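Local coordinates for fibronectin type III domain-containing protein (Simiduia agarivorans, PDB 6P2K) that probably hydrolyses the backbone of xyloglucan or related beta-glucans through its family 74 glycoside hydrolase part, built of seven-bladed beta-propellers, at residues V60-G68 against S101-A112; H114-D125 against D163-F171. One frame throughout, in Å; residues are numbered along the deposited sequence.

Interaction 1 of 2, residues V60-G68 against S101-A112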
loop_
_atom_site.group_PDB
_atom_site.type_symbol
_atom_site.label_atom_id
_atom_site.label_comp_id
_atom_site.label_asym_id
_atom_site.label_seq_id
_atom_site.Cartn_x
_atom_site.Cartn_y
_atom_site.Cartn_z
ATOM N N VAL B 60 -52.190 -6.630 -14.091
ATOM C CA VAL B 60 -52.695 -6.030 -15.322
ATOM C C VAL B 60 -52.076 -6.732 -16.521
ATOM O O VAL B 60 -50.849 -6.862 -16.613
ATOM C CB VAL B 60 -52.399 -4.522 -15.359
ATOM C CG1 VAL B 60 -52.912 -3.918 -16.657
ATOM C CG2 VAL B 60 -53.021 -3.831 -14.161
ATOM N N PHE B 61 -52.927 -7.172 -17.453
ATOM C CA PHE B 61 -52.478 -7.848 -18.660
ATOM C C PHE B 61 -52.631 -7.014 -19.923
ATOM O O PHE B 61 -52.024 -7.361 -20.943
ATOM C CB PHE B 61 -53.240 -9.169 -18.845
ATOM C CG PHE B 61 -52.909 -10.213 -17.819
ATOM C CD1 PHE B 61 -51.595 -10.561 -17.560
ATOM C CD2 PHE B 61 -53.916 -10.849 -17.114
ATOM C CE1 PHE B 61 -51.291 -11.523 -16.616
ATOM C CE2 PHE B 61 -53.616 -11.811 -16.168
ATOM C CZ PHE B 61 -52.302 -12.146 -15.919
ATOM N N ALA B 62 -53.413 -5.936 -19.894
ATOM C CA ALA B 62 -53.646 -5.152 -21.099
ATOM C C ALA B 62 -54.159 -3.767 -20.733
ATOM O O ALA B 62 -54.888 -3.597 -19.752
ATOM C CB ALA B 62 -54.640 -5.846 -22.036
ATOM N N VAL B 63 -53.766 -2.783 -21.538
ATOM C CA VAL B 63 -54.257 -1.414 -21.437
ATOM C C VAL B 63 -54.531 -0.909 -22.847
ATOM O O VAL B 63 -53.732 -1.137 -23.762
ATOM C CB VAL B 63 -53.255 -0.487 -20.711
ATOM C CG1 VAL B 63 -53.786 0.937 -20.652
ATOM C CG2 VAL B 63 -52.960 -0.996 -19.311
ATOM N N ALA B 64 -55.662 -0.228 -23.026
ATOM C CA ALA B 64 -56.016 0.340 -24.320
ATOM C C ALA B 64 -56.692 1.687 -24.120
ATOM O O ALA B 64 -57.583 1.820 -23.277
ATOM C CB ALA B 64 -56.934 -0.596 -25.113
ATOM N N VAL B 65 -56.264 2.679 -24.896
ATOM C CA VAL B 65 -56.867 4.007 -24.899
ATOM C C VAL B 65 -57.787 4.112 -26.105
ATOM O O VAL B 65 -57.434 3.674 -27.205
ATOM C CB VAL B 65 -55.789 5.108 -24.920
ATOM C CG1 VAL B 65 -56.400 6.454 -24.586
ATOM C CG2 VAL B 65 -54.671 4.775 -23.948
ATOM N N THR B 66 -58.960 4.691 -25.907
ATOM C CA THR B 66 -59.933 4.762 -26.989
ATOM C C THR B 66 -59.452 5.721 -28.071
ATOM O O THR B 66 -59.083 6.860 -27.763
ATOM C CB THR B 66 -61.293 5.212 -26.476
ATOM O OG1 THR B 66 -61.160 6.479 -25.823
ATOM C CG2 THR B 66 -61.861 4.190 -25.512
ATOM N N PRO B 67 -59.429 5.300 -29.332
ATOM C CA PRO B 67 -59.174 6.248 -30.419
ATOM C C PRO B 67 -60.173 7.397 -30.391
ATOM O O PRO B 67 -61.387 7.188 -30.363
ATOM C CB PRO B 67 -59.337 5.388 -31.678
ATOM C CG PRO B 67 -59.011 4.002 -31.215
ATOM C CD PRO B 67 -59.524 3.912 -29.812
ATOM N N GLY B 68 -59.649 8.620 -30.383
ATOM C CA GLY B 68 -60.471 9.808 -30.378
ATOM C C GLY B 68 -60.908 10.291 -29.013
ATOM O O GLY B 68 -61.568 11.335 -28.929
ATOM N N SER B 101 -60.378 -13.148 -16.624
ATOM C CA SER B 101 -59.080 -12.569 -16.964
ATOM C C SER B 101 -59.040 -12.149 -18.428
ATOM O O SER B 101 -59.300 -12.959 -19.323
ATOM C CB SER B 101 -57.964 -13.573 -16.676
ATOM O OG SER B 101 -56.693 -12.969 -16.814
ATOM N N ILE B 102 -58.691 -10.886 -18.671
ATOM C CA ILE B 102 -58.684 -10.300 -20.007
ATOM C C ILE B 102 -57.298 -9.748 -20.300
ATOM O O ILE B 102 -56.722 -9.029 -19.473
ATOM C CB ILE B 102 -59.754 -9.203 -20.141
ATOM C CG1 ILE B 102 -61.137 -9.811 -19.969
ATOM C CG2 ILE B 102 -59.669 -8.499 -21.483
ATOM C CD1 ILE B 102 -62.174 -8.792 -19.733
ATOM N N ALA B 103 -56.772 -10.069 -21.487
ATOM C CA ALA B 103 -55.422 -9.675 -21.865
ATOM C C ALA B 103 -55.341 -9.034 -23.246
ATOM O O ALA B 103 -54.233 -8.869 -23.768
ATOM C CB ALA B 103 -54.480 -10.881 -21.807
ATOM N N SER B 104 -56.469 -8.665 -23.850
ATOM C CA SER B 104 -56.462 -8.023 -25.159
ATOM C C SER B 104 -57.681 -7.122 -25.286
ATOM O O SER B 104 -58.794 -7.532 -24.942
ATOM C CB SER B 104 -56.462 -9.058 -26.292
ATOM O OG SER B 104 -55.628 -10.163 -25.996
ATOM N N ILE B 105 -57.470 -5.900 -25.774
ATOM C CA ILE B 105 -58.558 -4.984 -26.106
ATOM C C ILE B 105 -58.248 -4.356 -27.458
ATOM O O ILE B 105 -57.139 -3.858 -27.676
ATOM C CB ILE B 105 -58.757 -3.889 -25.037
ATOM C CG1 ILE B 105 -58.788 -4.494 -23.634
ATOM C CG2 ILE B 105 -60.040 -3.120 -25.301
ATOM C CD1 ILE B 105 -58.076 -3.652 -22.594
ATOM N N ALA B 106 -59.223 -4.382 -28.366
ATOM C CA ALA B 106 -59.033 -3.858 -29.711
ATOM C C ALA B 106 -60.282 -3.112 -30.157
ATOM O O ALA B 106 -61.406 -3.558 -29.904
ATOM C CB ALA B 106 -58.708 -4.978 -30.708
ATOM N N PHE B 107 -60.076 -1.983 -30.828
ATOM C CA PHE B 107 -61.154 -1.142 -31.326
ATOM C C PHE B 107 -61.308 -1.303 -32.835
ATOM O O PHE B 107 -60.380 -1.702 -33.542
ATOM C CB PHE B 107 -60.898 0.330 -30.989
ATOM C CG PHE B 107 -60.789 0.609 -29.517
ATOM C CD1 PHE B 107 -59.571 0.504 -28.868
ATOM C CD2 PHE B 107 -61.902 0.980 -28.787
ATOM C CE1 PHE B 107 -59.467 0.763 -27.518
ATOM C CE2 PHE B 107 -61.803 1.240 -27.435
ATOM C CZ PHE B 107 -60.583 1.131 -26.800
ATOM N N LYS B 108 -62.496 -0.974 -33.321
ATOM C CA LYS B 108 -62.762 -1.045 -34.753
ATOM C C LYS B 108 -62.272 0.229 -35.433
ATOM O O LYS B 108 -62.535 1.329 -34.936
ATOM C CB LYS B 108 -64.252 -1.243 -35.010
ATOM C CG LYS B 108 -64.647 -1.271 -36.477
ATOM C CD LYS B 108 -66.081 -1.757 -36.641
ATOM C CE LYS B 108 -66.634 -1.416 -38.014
ATOM N NZ LYS B 108 -68.065 -1.816 -38.149
ATOM N N PRO B 109 -61.550 0.125 -36.547
ATOM C CA PRO B 109 -61.098 1.334 -37.247
ATOM C C PRO B 109 -62.281 2.145 -37.759
ATOM O O PRO B 109 -63.180 1.618 -38.417
ATOM C CB PRO B 109 -60.248 0.782 -38.398
ATOM C CG PRO B 109 -59.849 -0.593 -37.953
ATOM C CD PRO B 109 -61.017 -1.101 -37.162
ATOM N N GLY B 110 -62.276 3.438 -37.442
ATOM C CA GLY B 110 -63.341 4.331 -37.839
ATOM C C GLY B 110 -64.504 4.415 -36.875
ATOM O O GLY B 110 -65.312 5.346 -36.985
ATOM N N ASN B 111 -64.615 3.479 -35.930
ATOM C CA ASN B 111 -65.730 3.476 -34.978
ATOM C C ASN B 111 -65.214 2.874 -33.669
ATOM O O ASN B 111 -65.240 1.656 -33.478
ATOM C CB ASN B 111 -66.923 2.705 -35.524
ATOM C CG ASN B 111 -68.055 2.592 -34.521
ATOM O OD1 ASN B 111 -68.241 3.468 -33.675
ATOM N ND2 ASN B 111 -68.819 1.509 -34.611
ATOM N N ALA B 112 -64.756 3.748 -32.770
ATOM C CA ALA B 112 -64.222 3.305 -31.488
ATOM C C ALA B 112 -65.303 2.846 -30.519
ATOM O O ALA B 112 -64.974 2.478 -29.385
ATOM C CB ALA B 112 -63.392 4.421 -30.851
#
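Two successive blades of a seven-fold beta-propeller meet here through their first strands, 60-66 and 102-108, which run nearly parallel, 13° apart, without a hydrogen bond between them. Small residues line the middle of the seam. Ala62 CB rests on the backbone of Ala103, while Ala64 CB meets Ile105 CB at 3.8 Å and the edge of the Phe107 ring, at CE1, at 3.7 Å.

The Phe107 ring closes one end. With CG anti to its carbonyl carbon (chi1 -60°), the ring reaches across the seam, and Pro67 CD lies over one face, 3.6 Å from the ring centroid in a CH-pi contact. Thr66 CA adds a second, and Thr66 CG2 touches Phe107 CE2 at 3.5 Å. Beyond the ring, Ala112 CB meets Pro67 O at 3.5 Å. At the other end Phe61 CB packs on Ala103 CB at 3.6 Å, and Phe61 CE2 lies 3.4 Å from Ser101 OG, a hydroxyl hydrogen-bonded to Gly120 O.

Each strand is paired within its own blade: 60-66 with 72-77, where Phe61 and Ala62 form a classic bulge opposite Gly76, and 102-108 with 114-119, whose Ile115 touches Ile105 and Phe107.

Interaction 2 of 2, residues H114-D125 against D163-F171; sequences HIIAAPGWRDDD and DRNVYSVVF. With ZN (zinc ion), chain Q.
Asn165 carries CG anti to its backbone N (chi1 -165°), laying its carboxamide against the indole of Trp121, whose own CG stands between backbone N and carbonyl carbon (chi1 56°). The two planes are only 9° apart, and Asn165 CB sits over the six-membered ring, 3.8 Å from its centroid. Both ends of the amide are gripped. Asn165 ND2 gives an in-plane hydrogen bond of 2.9 Å to a lone pair of Arg122 O, and Asn165 OD1 accepts from Trp121 N at 3.1 Å, the donor standing above the carbonyl plane. The indole is fixed in turn by its NE1, which donates almost straight to Asp125 OD1 at 3.0 Å, reaching the carboxylate from above its plane. Cutting Trp121 back to an alanine is likely to leave the Asn165 amide without the ring it stacks on and Asp125 OD1 without its indole donor.

In the beta-propeller the contact joins neighbouring blades: strand 114-119, second in its blade, packs against 166-171, the first strand of the next. Their side chains mesh without backbone pairing along most of the length, Ala118 CB meeting Val166 CG1 at 3.6 Å and Ile116 CD1 meeting Phe171 CZ at 3.8 Å. At the loop end Val166 N donates to Pro119 O at 3.2 Å, and a water lies within hydrogen-bonding distance of both Ala118 O and Val166 O. The Arg164 guanidinium, salt-bridged to Glu133, has Trp121 CZ3 over one face.

Past the indole, the type II' turn from Trp121 to Asp124 delivers Asp124 OD1 to a zinc ion at 2.0 Å; three waters and Gln16 complete its coordination, and Asp124 OD2 is salt-bridged to Arg59.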
loop_
_atom_site.group_PDB
_atom_site.type_symbol
_atom_site.label_atom_id
_atom_site.label_comp_id
_atom_site.label_asym_id
_atom_site.label_seq_id
_atom_site.Cartn_x
_atom_site.Cartn_y
_atom_site.Cartn_z
ATOM N N HIS B 114 -67.163 0.236 -31.293
ATOM C CA HIS B 114 -67.081 -1.210 -31.451
ATOM C C HIS B 114 -65.767 -1.673 -30.835
ATOM O O HIS B 114 -64.688 -1.378 -31.359
ATOM C CB HIS B 114 -67.179 -1.611 -32.919
ATOM C CG HIS B 114 -67.462 -3.066 -33.126
ATOM N ND1 HIS B 114 -68.588 -3.521 -33.778
ATOM C CD2 HIS B 114 -66.766 -4.171 -32.762
ATOM C CE1 HIS B 114 -68.573 -4.842 -33.809
ATOM N NE2 HIS B 114 -67.479 -5.261 -33.198
ATOM N N ILE B 115 -65.859 -2.386 -29.714
ATOM C CA ILE B 115 -64.690 -2.850 -28.979
ATOM C C ILE B 115 -64.773 -4.361 -28.826
ATOM O O ILE B 115 -65.860 -4.939 -28.728
ATOM C CB ILE B 115 -64.571 -2.177 -27.594
ATOM C CG1 ILE B 115 -64.928 -0.695 -27.684
ATOM C CG2 ILE B 115 -63.168 -2.344 -27.032
ATOM C CD1 ILE B 115 -65.387 -0.102 -26.375
ATOM N N ILE B 116 -63.609 -5.001 -28.809
ATOM C CA ILE B 116 -63.489 -6.425 -28.532
ATOM C C ILE B 116 -62.550 -6.592 -27.345
ATOM O O ILE B 116 -61.427 -6.073 -27.358
ATOM C CB ILE B 116 -62.974 -7.204 -29.756
ATOM C CG1 ILE B 116 -64.016 -7.195 -30.876
ATOM C CG2 ILE B 116 -62.608 -8.625 -29.370
ATOM C CD1 ILE B 116 -63.558 -7.882 -32.140
ATOM N N ALA B 117 -63.018 -7.294 -26.318
ATOM C CA ALA B 117 -62.200 -7.651 -25.166
ATOM C C ALA B 117 -62.077 -9.166 -25.134
ATOM O O ALA B 117 -63.089 -9.872 -25.093
ATOM C CB ALA B 117 -62.803 -7.121 -23.863
ATOM N N ALA B 118 -60.843 -9.660 -25.159
ATOM C CA ALA B 118 -60.605 -11.085 -25.289
ATOM C C ALA B 118 -60.074 -11.663 -23.989
ATOM O O ALA B 118 -59.106 -11.130 -23.430
ATOM C CB ALA B 118 -59.611 -11.358 -26.423
ATOM N N PRO B 119 -60.689 -12.726 -23.473
ATOM C CA PRO B 119 -60.130 -13.411 -22.304
ATOM C C PRO B 119 -58.694 -13.851 -22.550
ATOM O O PRO B 119 -58.341 -14.308 -23.638
ATOM C CB PRO B 119 -61.061 -14.613 -22.126
ATOM C CG PRO B 119 -62.363 -14.137 -22.659
ATOM C CD PRO B 119 -62.038 -13.213 -23.806
ATOM N N GLY B 120 -57.863 -13.705 -21.528
ATOM C CA GLY B 120 -56.471 -14.088 -21.660
ATOM C C GLY B 120 -55.696 -13.753 -20.407
ATOM O O GLY B 120 -56.181 -13.057 -19.509
ATOM N N TRP B 121 -54.459 -14.263 -20.371
ATOM C CA TRP B 121 -53.584 -13.991 -19.227
ATOM C C TRP B 121 -52.106 -14.091 -19.583
ATOM O O TRP B 121 -51.301 -14.352 -18.683
ATOM C CB TRP B 121 -53.910 -14.950 -18.081
ATOM C CG TRP B 121 -53.820 -16.389 -18.486
ATOM C CD1 TRP B 121 -52.728 -17.196 -18.394
ATOM C CD2 TRP B 121 -54.862 -17.187 -19.062
ATOM N NE1 TRP B 121 -53.025 -18.452 -18.868
ATOM C CE2 TRP B 121 -54.328 -18.471 -19.286
ATOM C CE3 TRP B 121 -56.195 -16.942 -19.406
ATOM C CZ2 TRP B 121 -55.081 -19.506 -19.838
ATOM C CZ3 TRP B 121 -56.939 -17.970 -19.953
ATOM C CH2 TRP B 121 -56.380 -19.236 -20.163
ATOM N N ARG B 122 -51.721 -13.913 -20.846
ATOM C CA ARG B 122 -50.316 -13.899 -21.288
ATOM C C ARG B 122 -49.673 -15.226 -20.887
ATOM O O ARG B 122 -50.266 -16.287 -21.138
ATOM C CB ARG B 122 -49.641 -12.650 -20.738
ATOM C CG ARG B 122 -50.266 -11.363 -21.218
ATOM C CD ARG B 122 -49.352 -10.172 -20.984
ATOM N NE ARG B 122 -49.869 -8.985 -21.652
ATOM C CZ ARG B 122 -49.391 -8.500 -22.794
ATOM N NH1 ARG B 122 -48.368 -9.093 -23.395
ATOM N NH2 ARG B 122 -49.936 -7.416 -23.333
ATOM N N ASP B 123 -48.488 -15.219 -20.279
ATOM C CA ASP B 123 -47.798 -16.425 -19.846
ATOM C C ASP B 123 -48.026 -16.735 -18.373
ATOM O O ASP B 123 -47.356 -17.615 -17.825
ATOM C CB ASP B 123 -46.300 -16.293 -20.123
ATOM C CG ASP B 123 -45.714 -15.009 -19.552
ATOM O OD1 ASP B 123 -46.426 -13.980 -19.544
ATOM O OD2 ASP B 123 -44.546 -15.028 -19.108
ATOM N N ASP B 124 -48.950 -16.034 -17.718
ATOM C CA ASP B 124 -49.188 -16.228 -16.293
ATOM C C ASP B 124 -50.075 -17.441 -16.043
ATOM O O ASP B 124 -51.100 -17.335 -15.361
ATOM C CB ASP B 124 -49.826 -14.978 -15.682
ATOM C CG ASP B 124 -48.822 -14.103 -14.954
ATOM O OD1 ASP B 124 -47.602 -14.359 -15.055
ATOM O OD2 ASP B 124 -49.260 -13.152 -14.274
ATOM N N ASP B 125 -49.689 -18.600 -16.583
ATOM C CA ASP B 125 -50.514 -19.792 -16.431
ATOM C C ASP B 125 -50.601 -20.235 -14.976
ATOM O O ASP B 125 -51.591 -20.861 -14.578
ATOM C CB ASP B 125 -49.971 -20.925 -17.304
ATOM C CG ASP B 125 -50.334 -20.756 -18.770
ATOM O OD1 ASP B 125 -51.492 -21.054 -19.137
ATOM O OD2 ASP B 125 -49.464 -20.319 -19.555
ATOM N N ASP B 163 -57.401 -25.310 -23.916
ATOM C CA ASP B 163 -56.929 -24.022 -23.420
ATOM C C ASP B 163 -57.465 -22.887 -24.284
ATOM O O ASP B 163 -57.331 -22.910 -25.512
ATOM C CB ASP B 163 -55.402 -24.009 -23.388
ATOM C CG ASP B 163 -54.833 -22.746 -22.769
ATOM O OD1 ASP B 163 -55.030 -21.653 -23.339
ATOM O OD2 ASP B 163 -54.199 -22.848 -21.697
ATOM N N ARG B 164 -58.045 -21.879 -23.631
ATOM C CA ARG B 164 -58.798 -20.821 -24.294
ATOM C C ARG B 164 -58.064 -19.488 -24.314
ATOM O O ARG B 164 -58.654 -18.478 -24.707
ATOM C CB ARG B 164 -60.156 -20.654 -23.612
ATOM C CG ARG B 164 -60.045 -19.994 -22.254
ATOM C CD ARG B 164 -61.147 -20.405 -21.299
ATOM N NE ARG B 164 -60.768 -20.117 -19.917
ATOM C CZ ARG B 164 -60.856 -18.915 -19.353
ATOM N NH1 ARG B 164 -61.314 -17.884 -20.053
ATOM N NH2 ARG B 164 -60.484 -18.740 -18.091
ATOM N N ASN B 165 -56.795 -19.463 -23.909
ATOM C CA ASN B 165 -56.041 -18.217 -23.822
ATOM C C ASN B 165 -55.960 -17.537 -25.184
ATOM O O ASN B 165 -55.492 -18.134 -26.158
ATOM C CB ASN B 165 -54.640 -18.506 -23.283
ATOM C CG ASN B 165 -53.912 -17.256 -22.827
ATOM O OD1 ASN B 165 -54.456 -16.155 -22.863
ATOM N ND2 ASN B 165 -52.669 -17.426 -22.393
ATOM N N VAL B 166 -56.427 -16.292 -25.255
ATOM C CA VAL B 166 -56.327 -15.476 -26.459
ATOM C C VAL B 166 -55.161 -14.515 -26.288
ATOM O O VAL B 166 -55.039 -13.851 -25.250
ATOM C CB VAL B 166 -57.633 -14.714 -26.740
ATOM C CG1 VAL B 166 -57.461 -13.802 -27.947
ATOM C CG2 VAL B 166 -58.777 -15.688 -26.962
ATOM N N TYR B 167 -54.303 -14.435 -27.303
ATOM C CA TYR B 167 -53.096 -13.625 -27.228
ATOM C C TYR B 167 -53.219 -12.286 -27.944
ATOM O O TYR B 167 -52.728 -11.276 -27.431
ATOM C CB TYR B 167 -51.906 -14.408 -27.791
ATOM C CG TYR B 167 -51.550 -15.616 -26.955
ATOM C CD1 TYR B 167 -50.946 -15.471 -25.712
ATOM C CD2 TYR B 167 -51.827 -16.903 -27.402
ATOM C CE1 TYR B 167 -50.622 -16.573 -24.942
ATOM C CE2 TYR B 167 -51.506 -18.012 -26.638
ATOM C CZ TYR B 167 -50.905 -17.842 -25.410
ATOM O OH TYR B 167 -50.584 -18.939 -24.644
ATOM N N SER B 168 -53.864 -12.236 -29.109
ATOM C CA SER B 168 -54.008 -10.967 -29.807
ATOM C C SER B 168 -55.307 -10.939 -30.601
ATOM O O SER B 168 -55.880 -11.977 -30.947
ATOM C CB SER B 168 -52.810 -10.686 -30.727
ATOM O OG SER B 168 -52.309 -11.876 -31.305
ATOM N N VAL B 169 -55.764 -9.717 -30.874
ATOM C CA VAL B 169 -56.972 -9.437 -31.643
ATOM C C VAL B 169 -56.664 -8.234 -32.522
ATOM O O VAL B 169 -56.367 -7.151 -32.007
ATOM C CB VAL B 169 -58.183 -9.141 -30.737
ATOM C CG1 VAL B 169 -59.343 -8.599 -31.558
ATOM C CG2 VAL B 169 -58.600 -10.384 -29.964
ATOM N N VAL B 170 -56.724 -8.412 -33.842
ATOM C CA VAL B 170 -56.263 -7.393 -34.777
ATOM C C VAL B 170 -57.292 -7.202 -35.884
ATOM O O VAL B 170 -57.710 -8.173 -36.527
ATOM C CB VAL B 170 -54.884 -7.748 -35.367
ATOM C CG1 VAL B 170 -54.893 -9.159 -35.941
ATOM C CG2 VAL B 170 -54.476 -6.729 -36.422
ATOM N N PHE B 171 -57.687 -5.951 -36.108
ATOM C CA PHE B 171 -58.595 -5.592 -37.186
ATOM C C PHE B 171 -57.837 -5.399 -38.499
ATOM O O PHE B 171 -56.617 -5.215 -38.527
ATOM C CB PHE B 171 -59.350 -4.305 -36.853
ATOM C CG PHE B 171 -60.495 -4.495 -35.905
ATOM C CD1 PHE B 171 -60.270 -4.635 -34.546
ATOM C CD2 PHE B 171 -61.800 -4.515 -36.370
ATOM C CE1 PHE B 171 -61.325 -4.802 -33.669
ATOM C CE2 PHE B 171 -62.859 -4.682 -35.500
ATOM C CZ PHE B 171 -62.621 -4.826 -34.146
HETATM ZN ZN ZN Q . -45.816 -13.428 -15.336
HETATM O O HOH W 1 -56.520 -11.681 -24.331
HETATM O O HOH W 2 -53.082 -13.310 -23.293
HETATM O O HOH W 3 -49.473 -18.438 -22.047
HETATM O O HOH W 4 -45.328 -12.836 -13.379
HETATM O O HOH W 5 -44.684 -15.194 -15.474
HETATM O O HOH W 6 -47.151 -12.841 -16.857
#

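How the interactions relate
Interactions 1 and 2 are consecutive interfaces on either side of one propeller blade, for strands 102-108 and 114-119 are paired neighbours in the same sheet. Both contacts are largely buried, yet their chemistry diverges. Interaction 1 is mostly apolar, alanines in the middle and a phenylalanine towards each end, with no hydrogen bond across. Interaction 2 also has an apolar part but passes into a polar loop region, where an amide, backbone groups and waters are knitted together beside the zinc site. The two join at that end: Ser101 O probably accepts from Gly120 N, and Phe61 O from Arg122 NE. At the far end Phe107 O packs on Phe171 CD1.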